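Local coordinates for protein extracellular ligand-binding receptor (Rhodopseudomonas palustris, PDB 3SG0) that binds benzoylformate between its two lobes and probably serves as the solute-binding component of a transport system for aromatic acids, at residues A[49-53]-A[294-299]; A[159-163]-A[187-191]; A[269-273]-A[305-309]; A[283-288]-A[351-356]. All blocks are in the same frame, centred on the assembly; numbering follows the deposited sequence. Where two conformers were deposited one is given.

Interaction 1: A[49-53]-A[294-299]; sequences KTVAA and AYKAAN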
# COMPACT_ATOMS: atom_id res chain seq x y z
N LYS A 49 1.95 -13.40 -7.12
CA LYS A 49 3.11 -14.28 -7.04
C LYS A 49 3.50 -14.65 -5.62
O LYS A 49 4.19 -15.64 -5.38
CB LYS A 49 4.30 -13.67 -7.76
CG LYS A 49 4.11 -13.56 -9.26
CD LYS A 49 5.27 -12.87 -9.95
CE LYS A 49 4.95 -12.60 -11.42
NZ LYS A 49 6.00 -11.74 -12.05
N THR A 50 3.03 -13.86 -4.66
CA THR A 50 3.31 -14.12 -3.25
C THR A 50 2.43 -15.22 -2.67
O THR A 50 2.80 -15.87 -1.69
CB THR A 50 3.19 -12.80 -2.45
OG1 THR A 50 4.21 -11.91 -2.89
CG2 THR A 50 3.32 -13.02 -0.95
N VAL A 51 1.27 -15.47 -3.29
CA VAL A 51 0.33 -16.46 -2.75
C VAL A 51 1.01 -17.81 -2.51
O VAL A 51 0.81 -18.42 -1.45
CB VAL A 51 -0.90 -16.63 -3.67
CG1 VAL A 51 -1.82 -17.72 -3.14
CG2 VAL A 51 -1.65 -15.31 -3.79
N ALA A 52 1.82 -18.26 -3.46
CA ALA A 52 2.47 -19.56 -3.36
C ALA A 52 3.47 -19.66 -2.21
O ALA A 52 3.89 -20.76 -1.84
CB ALA A 52 3.14 -19.92 -4.68
N ALA A 53 3.87 -18.51 -1.67
CA ALA A 53 4.84 -18.47 -0.58
C ALA A 53 4.18 -18.47 0.79
O ALA A 53 4.87 -18.56 1.80
CB ALA A 53 5.75 -17.25 -0.73
N ALA A 294 11.14 -16.78 1.30
CA ALA A 294 9.96 -17.57 0.96
C ALA A 294 9.50 -17.28 -0.46
O ALA A 294 9.15 -18.19 -1.21
CB ALA A 294 8.84 -17.32 1.95
N TYR A 295 9.51 -16.01 -0.85
CA TYR A 295 9.09 -15.62 -2.18
C TYR A 295 10.01 -16.23 -3.24
O TYR A 295 9.55 -16.79 -4.24
CB TYR A 295 9.07 -14.10 -2.31
CG TYR A 295 8.58 -13.59 -3.64
CD1 TYR A 295 7.27 -13.14 -3.79
CD2 TYR A 295 9.43 -13.53 -4.75
CE1 TYR A 295 6.82 -12.65 -5.00
CE2 TYR A 295 8.99 -13.04 -5.96
CZ TYR A 295 7.68 -12.60 -6.08
OH TYR A 295 7.21 -12.10 -7.27
N LYS A 296 11.32 -16.11 -3.03
CA LYS A 296 12.28 -16.68 -3.97
C LYS A 296 12.09 -18.18 -4.12
O LYS A 296 12.15 -18.72 -5.23
CB LYS A 296 13.72 -16.34 -3.56
CG LYS A 296 14.10 -14.90 -3.85
CD LYS A 296 15.56 -14.63 -3.55
CE LYS A 296 15.96 -13.23 -4.00
NZ LYS A 296 17.42 -12.99 -3.80
N ALA A 297 11.85 -18.87 -3.01
CA ALA A 297 11.69 -20.31 -3.04
C ALA A 297 10.46 -20.72 -3.85
O ALA A 297 10.43 -21.79 -4.46
CB ALA A 297 11.60 -20.88 -1.63
N ALA A 298 9.46 -19.84 -3.88
CA ALA A 298 8.21 -20.13 -4.59
C ALA A 298 8.21 -19.62 -6.02
O ALA A 298 7.33 -19.98 -6.82
CB ALA A 298 7.03 -19.55 -3.82
N ASN A 299 9.17 -18.77 -6.36
CA ASN A 299 9.17 -18.09 -7.64
C ASN A 299 10.48 -18.22 -8.42
O ASN A 299 10.89 -17.28 -9.10
CB ASN A 299 8.77 -16.62 -7.45
CG ASN A 299 7.32 -16.47 -7.08
OD1 ASN A 299 6.44 -16.57 -7.93
ND2 ASN A 299 7.06 -16.21 -5.80
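One hydrogen bond crosses this contact. Asn299 ND2 donates to Lys49 O at 3.0 Å, near-linear at 164°. Asn299 ND2 also donates to Tyr295 O at 3.0 Å. Asn299 is the first residue past helix 283-298, so its side chain folds back on the last turn and reaches the carbonyl of Lys49 in helix 41-50. The contact thus joins the end of helix 283-298 to residues 49-53 within the periplasmic-binding-protein fold. Small side chains let the backbones come close: the CA atoms of Ala53 and Tyr295 are 5.4 Å apart. Ala53 CB lies 4.1 Å from both Ala294 CB and Ala298 CB, and Ala52 CB is 4.0 Å from Ala298 CB. The ring of Tyr295 fills the other end. Thr50 OG1 sits at its edge, 3.4 Å from Tyr295 CD1, while hydrogen-bonding back to Pro46 O. Lys49 CB is 3.3 Å from Tyr295 OH, but the end of the lysine chain leads away. Thr50 also packs on Leu311 of helix 306-328.

Interaction 2: A[159-163]-A[187-191]; sequences AKKVG and GFELT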
# COMPACT_ATOMS: atom_id res chain seq x y z
N ALA A 159 12.12 24.84 -0.62
CA ALA A 159 11.15 25.06 -1.69
C ALA A 159 10.02 25.97 -1.22
O ALA A 159 9.51 25.80 -0.11
CB ALA A 159 10.60 23.73 -2.19
N LYS A 160 9.63 26.93 -2.05
CA LYS A 160 8.54 27.83 -1.70
C LYS A 160 7.32 27.65 -2.59
O LYS A 160 6.20 27.95 -2.19
CB LYS A 160 9.00 29.29 -1.75
CG LYS A 160 10.22 29.58 -0.89
CD LYS A 160 9.94 29.37 0.59
CE LYS A 160 8.95 30.40 1.12
NZ LYS A 160 8.83 30.33 2.60
N LYS A 161 7.54 27.15 -3.81
CA LYS A 161 6.45 26.88 -4.74
C LYS A 161 6.53 25.44 -5.20
O LYS A 161 7.55 25.01 -5.75
CB LYS A 161 6.52 27.83 -5.95
CG LYS A 161 6.28 29.29 -5.59
CD LYS A 161 6.14 30.16 -6.83
CE LYS A 161 7.44 30.24 -7.61
NZ LYS A 161 7.31 31.06 -8.84
N VAL A 162 5.45 24.69 -4.98
CA VAL A 162 5.42 23.26 -5.29
C VAL A 162 4.24 22.95 -6.20
O VAL A 162 3.09 23.19 -5.83
CB VAL A 162 5.34 22.42 -4.00
CG1 VAL A 162 5.29 20.93 -4.32
CG2 VAL A 162 6.51 22.74 -3.08
N GLY A 163 4.52 22.43 -7.39
CA GLY A 163 3.46 22.01 -8.29
C GLY A 163 2.87 20.69 -7.83
O GLY A 163 3.48 19.97 -7.04
N GLY A 187 5.33 26.64 5.04
CA GLY A 187 5.99 27.76 4.40
C GLY A 187 6.15 27.65 2.89
O GLY A 187 6.96 28.36 2.30
N PHE A 188 5.39 26.76 2.26
CA PHE A 188 5.35 26.74 0.81
C PHE A 188 3.91 26.79 0.31
O PHE A 188 2.97 26.65 1.09
CB PHE A 188 6.13 25.55 0.21
CG PHE A 188 5.58 24.19 0.57
CD1 PHE A 188 4.53 23.63 -0.15
CD2 PHE A 188 6.15 23.45 1.60
CE1 PHE A 188 4.04 22.37 0.17
CE2 PHE A 188 5.66 22.19 1.92
CZ PHE A 188 4.61 21.65 1.20
N GLU A 189 3.74 27.05 -0.98
CA GLU A 189 2.41 27.03 -1.57
C GLU A 189 2.33 25.97 -2.66
O GLU A 189 3.29 25.75 -3.40
CB GLU A 189 2.05 28.40 -2.15
CG GLU A 189 2.64 28.69 -3.51
CD GLU A 189 2.14 30.00 -4.11
OE1 GLU A 189 1.40 29.95 -5.11
OE2 GLU A 189 2.49 31.07 -3.57
N LEU A 190 1.19 25.29 -2.73
CA LEU A 190 0.90 24.40 -3.84
C LEU A 190 0.38 25.24 -5.00
O LEU A 190 -0.65 25.90 -4.87
CB LEU A 190 -0.17 23.38 -3.45
CG LEU A 190 0.25 22.27 -2.48
CD1 LEU A 190 -0.90 21.29 -2.29
CD2 LEU A 190 1.47 21.54 -3.01
N THR A 191 1.09 25.21 -6.12
CA THR A 191 0.77 26.10 -7.24
C THR A 191 -0.32 25.57 -8.16
O THR A 191 -0.89 26.33 -8.95
CB THR A 191 2.01 26.38 -8.11
OG1 THR A 191 2.39 25.19 -8.80
CG2 THR A 191 3.16 26.88 -7.26
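Gly187 follows helix 170-186 and has positive phi. Gly187 O accepts a hydrogen bond from Lys160 NZ at 2.7 Å. Next, Phe188 CD1 packs 3.6 Å from Val162 CG2, and the ring meets Ala183 of the preceding helix. At Glu189 the strand pairing begins. Glu189 N donates to Lys160 O, and Glu189 O accepts from Val162 N, both at 2.9 Å. Its side chain lies on the same sheet face as that of Lys161, whose NZ bonds to Lys214 O. Leu190 turns to the opposite face, beside Val162, with Leu190 CD2 4.1 Å from Val162 CG1. On that face Leu190 packs on helix 170-186 and Val162 on Ile154 of helix 143-156. Leu190 CA makes a CA-H...O contact of 3.2 Å with Val162 O. Thr191 N closes the ladder with a 2.9 Å hydrogen bond to Val162 O, while its hydroxyl pairs with Thr213. Strands 161-167 and 189-196, joined by helix 170-186, form a beta-alpha-beta crossover at one edge of a parallel sheet, typical of Rossmann-like periplasmic-binding-protein lobes.

Interaction 3: A[269-273]-A[305-309]; sequences GEAFS and TIFGV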
# COMPACT_ATOMS: atom_id res chain seq x y z
N GLY A 269 8.21 6.51 2.51
CA GLY A 269 7.78 5.14 2.38
C GLY A 269 8.16 4.26 3.55
O GLY A 269 8.39 4.72 4.68
N GLU A 270 8.19 2.97 3.27
CA GLU A 270 8.26 1.92 4.28
C GLU A 270 9.67 1.44 4.57
O GLU A 270 10.56 1.52 3.72
CB GLU A 270 7.42 0.72 3.84
CG GLU A 270 5.92 0.93 3.88
CD GLU A 270 5.40 1.82 2.76
OE1 GLU A 270 5.64 1.52 1.57
OE2 GLU A 270 4.72 2.81 3.10
N ALA A 271 9.84 0.85 5.75
CA ALA A 271 11.11 0.27 6.16
C ALA A 271 11.67 -0.66 5.10
O ALA A 271 12.87 -0.64 4.83
CB ALA A 271 10.95 -0.48 7.47
N PHE A 272 10.81 -1.46 4.48
CA PHE A 272 11.23 -2.41 3.44
C PHE A 272 12.12 -1.73 2.41
O PHE A 272 13.12 -2.30 1.96
CB PHE A 272 9.98 -2.99 2.78
CG PHE A 272 10.23 -3.95 1.64
CD1 PHE A 272 10.10 -5.32 1.83
CD2 PHE A 272 10.51 -3.49 0.36
CE1 PHE A 272 10.27 -6.21 0.77
CE2 PHE A 272 10.69 -4.38 -0.69
CZ PHE A 272 10.57 -5.74 -0.48
N SER A 273 11.75 -0.52 2.00
CA SER A 273 12.46 0.17 0.93
C SER A 273 13.83 0.67 1.34
O SER A 273 14.71 0.86 0.50
CB SER A 273 11.64 1.34 0.41
OG SER A 273 10.39 0.89 -0.10
N THR A 305 9.05 -7.53 -5.40
CA THR A 305 8.94 -6.11 -5.14
C THR A 305 8.07 -5.89 -3.91
O THR A 305 7.39 -6.80 -3.42
CB THR A 305 8.39 -5.34 -6.34
OG1 THR A 305 7.02 -5.72 -6.54
CG2 THR A 305 9.20 -5.64 -7.60
N ILE A 306 8.07 -4.66 -3.41
CA ILE A 306 7.43 -4.36 -2.14
C ILE A 306 5.95 -4.73 -2.12
O ILE A 306 5.42 -5.11 -1.07
CB ILE A 306 7.59 -2.87 -1.77
CG1 ILE A 306 7.17 -2.63 -0.33
CG2 ILE A 306 6.81 -1.98 -2.74
CD1 ILE A 306 7.45 -1.21 0.16
N PHE A 307 5.26 -4.64 -3.25
CA PHE A 307 3.82 -4.82 -3.21
C PHE A 307 3.41 -6.22 -2.76
O PHE A 307 2.36 -6.38 -2.14
CB PHE A 307 3.17 -4.34 -4.50
CG PHE A 307 3.36 -2.87 -4.68
CD1 PHE A 307 4.34 -2.38 -5.54
CD2 PHE A 307 2.66 -1.98 -3.89
CE1 PHE A 307 4.56 -1.01 -5.63
CE2 PHE A 307 2.89 -0.62 -3.98
CZ PHE A 307 3.84 -0.13 -4.84
N GLY A 308 4.25 -7.22 -3.02
CA GLY A 308 3.98 -8.55 -2.51
C GLY A 308 3.99 -8.60 -0.99
O GLY A 308 3.29 -9.41 -0.37
N VAL A 309 4.79 -7.74 -0.38
CA VAL A 309 4.91 -7.75 1.07
C VAL A 309 3.64 -7.25 1.74
O VAL A 309 3.42 -7.52 2.92
CB VAL A 309 6.18 -7.00 1.56
CG1 VAL A 309 5.87 -5.56 1.98
CG2 VAL A 309 6.82 -7.76 2.72
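This buried contact lies near the centre of the molecule, close to the ligand site of the periplasmic-binding-protein fold. It sets the short, weakly bonded helix 271-274 against the start of helix 306-328. Gly269 ends strand 266-269 and leads into the contact. Glu270 points its CA-to-CB bond toward the other segment. Glu270 OE1 lies 3.6 Å from Ile306 CD1, a van der Waals contact, whereas OE2 is hydrogen-bonded to His247. The Glu270 side chain is about 6 Å from the bound benzoylformate. Phe272 does most of the packing. Its ring is wedged against the first turn of the longer helix, with Phe272 CD2 3.5 Å from Ile306 CG1 and Phe272 CD1 4.2 Å from Val309 CG2. At the ring tip, Phe272 CZ comes within 4.2 Å of Thr305 C. Phe291 of helix 283-298 touches both Phe272 and Val309, and the Lys288 ammonium makes a cation-pi contact with the Phe272 ring. No hydrogen bond links the two segments directly; they meet by van der Waals contact. Phe307 points its CA-to-CB bond away from this interface, and it touches the benzoylformate. The packed turn therefore carries a pocket residue. At the end of the first segment, Ser273 N bonds to Glu270 O at 2.9 Å, and Ser273 OG lies 3.6 Å from Ile306 CD1.

Interaction 4: A[283-288]-A[351-356]; sequences PFRKVK and ALNNGL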
# COMPACT_ATOMS: atom_id res chain seq x y z
N PRO A 283 15.45 -5.44 13.17
CA PRO A 283 14.27 -6.29 12.98
C PRO A 283 13.68 -6.14 11.58
O PRO A 283 13.11 -7.09 11.05
CB PRO A 283 13.29 -5.77 14.03
CG PRO A 283 14.17 -5.28 15.12
CD PRO A 283 15.36 -4.66 14.41
N PHE A 284 13.80 -4.96 10.97
CA PHE A 284 13.23 -4.76 9.65
C PHE A 284 13.96 -5.58 8.59
O PHE A 284 13.35 -6.03 7.62
CB PHE A 284 13.19 -3.29 9.26
CG PHE A 284 12.25 -2.48 10.11
CD1 PHE A 284 10.89 -2.78 10.16
CD2 PHE A 284 12.71 -1.40 10.85
CE1 PHE A 284 10.03 -2.04 10.94
CE2 PHE A 284 11.85 -0.66 11.64
CZ PHE A 284 10.50 -0.98 11.67
N ARG A 285 15.25 -5.80 8.76
CA ARG A 285 15.97 -6.63 7.81
C ARG A 285 15.61 -8.10 7.98
O ARG A 285 15.53 -8.85 7.01
CB ARG A 285 17.48 -6.38 7.89
CG ARG A 285 17.80 -4.93 7.57
CD ARG A 285 19.27 -4.69 7.36
NE ARG A 285 19.68 -5.18 6.05
CZ ARG A 285 20.90 -4.99 5.56
NH1 ARG A 285 21.79 -4.31 6.26
NH2 ARG A 285 21.21 -5.46 4.36
N LYS A 286 15.36 -8.50 9.22
CA LYS A 286 14.98 -9.88 9.52
C LYS A 286 13.62 -10.22 8.91
O LYS A 286 13.46 -11.27 8.28
CB LYS A 286 14.96 -10.11 11.03
CG LYS A 286 14.51 -11.50 11.44
CD LYS A 286 14.43 -11.62 12.96
CE LYS A 286 13.66 -12.86 13.40
NZ LYS A 286 14.55 -13.97 13.81
N VAL A 287 12.64 -9.35 9.11
CA VAL A 287 11.31 -9.64 8.59
C VAL A 287 11.28 -9.55 7.07
O VAL A 287 10.45 -10.21 6.44
CB VAL A 287 10.21 -8.77 9.26
CG1 VAL A 287 10.23 -8.96 10.76
CG2 VAL A 287 10.37 -7.29 8.89
N LYS A 288 12.17 -8.76 6.49
CA LYS A 288 12.28 -8.72 5.04
C LYS A 288 12.88 -10.01 4.50
O LYS A 288 12.40 -10.55 3.50
CB LYS A 288 13.10 -7.50 4.59
CG LYS A 288 13.24 -7.39 3.08
CD LYS A 288 13.83 -6.05 2.64
CE LYS A 288 13.86 -5.93 1.13
NZ LYS A 288 14.32 -4.59 0.70
N ALA A 351 7.04 -5.73 14.52
CA ALA A 351 7.80 -5.24 13.38
C ALA A 351 7.32 -5.95 12.12
O ALA A 351 7.51 -7.16 11.98
CB ALA A 351 9.29 -5.45 13.59
N LEU A 352 6.69 -5.19 11.24
CA LEU A 352 6.30 -5.67 9.91
C LEU A 352 7.23 -5.03 8.89
O LEU A 352 7.93 -4.07 9.20
CB LEU A 352 4.85 -5.27 9.61
CG LEU A 352 3.77 -5.91 10.48
CD1 LEU A 352 2.41 -5.32 10.16
CD2 LEU A 352 3.75 -7.43 10.31
N ASN A 353 7.22 -5.53 7.67
CA ASN A 353 7.95 -4.87 6.59
C ASN A 353 7.46 -3.45 6.35
O ASN A 353 8.20 -2.58 5.90
CB ASN A 353 7.85 -5.69 5.33
CG ASN A 353 8.69 -6.93 5.41
OD1 ASN A 353 9.90 -6.88 5.17
ND2 ASN A 353 8.08 -8.04 5.80
N ASN A 354 6.19 -3.22 6.69
CA ASN A 354 5.56 -1.92 6.53
C ASN A 354 5.84 -0.95 7.68
O ASN A 354 5.51 0.23 7.57
CB ASN A 354 4.05 -2.10 6.34
CG ASN A 354 3.67 -2.31 4.89
OD1 ASN A 354 3.60 -1.34 4.13
ND2 ASN A 354 3.42 -3.55 4.49
N GLY A 355 6.42 -1.43 8.78
CA GLY A 355 6.71 -0.57 9.91
C GLY A 355 6.40 -1.25 11.23
O GLY A 355 6.06 -2.44 11.27
N LEU A 356 6.53 -0.49 12.31
CA LEU A 356 6.23 -0.99 13.65
C LEU A 356 4.75 -0.78 13.94
O LEU A 356 4.28 0.36 14.04
CB LEU A 356 7.08 -0.29 14.71
CG LEU A 356 6.85 -0.78 16.14
CD1 LEU A 356 7.26 -2.23 16.30
CD2 LEU A 356 7.61 0.09 17.13
O HOH W 1 11.45 -4.55 5.92
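Phe284 lays its ring beside the backbone of a tight beta hairpin, edge-on to Leu352 O, Gly355 C and Leu356 N. Phe284 CD1 is 3.4 Å from Leu352 O, and Phe284 CE1 is 3.7 Å from Gly355 C. The hairpin pairs strands 350-352 and 355-357 through a type I turn from Leu352 to Gly355. Hydrogen bonds Leu352 N to Gly355 O (2.8 Å) and Gly355 N to Leu352 O (3.1 Å) close it. Gly355 has a phi of 139°, where a side chain would collide with the preceding carbonyl. The first turns of helix 283-298 cover one side of this hairpin. Pro283 CB meets Ala351 CB at 4.0 Å, and Val287 CG1 rests 3.5 Å from Ala351 O. Away from the helix, Leu352 packs on Thr316, which contacts 3-hydroxypyruvate in a structure of this protein, a ligand absent from this chain. Polar links gather at Asn353. Asn353 ND2 makes a weak hydrogen bond to Val287 O at 3.3 Å and a further bond to Asp313 of helix 306-328. Lys288 sends its ammonium away, to a salt bridge with Glu276. A single water bridges the segments, donating to Phe284 O and to Asn353 OD1, each at 2.9 Å.

Overall arrangement
Interactions 1, 3 and 4 form one connected region, while interaction 2 stands apart. The centres of interactions 3 and 4 are about 10 Å apart, and those of 1 and 3 about 15 Å. Interactions 1 and 4 share helix 283-298, using its end and its start. Phe272 of interaction 3 bonds through its backbone to Lys288 and Asn353 of interaction 4, and Thr50 OG1 packs 3.4 Å from Gly308 CA. Their segments alternate along the chain, so distant parts of the sequence interlock beside the pocket residue Phe307 of interaction 3. Interaction 2 is nested in the loop closed by interaction 1 and closes before 3 and 4 open. Its centre lies about 43 Å from that of interaction 1, across the chain's centre.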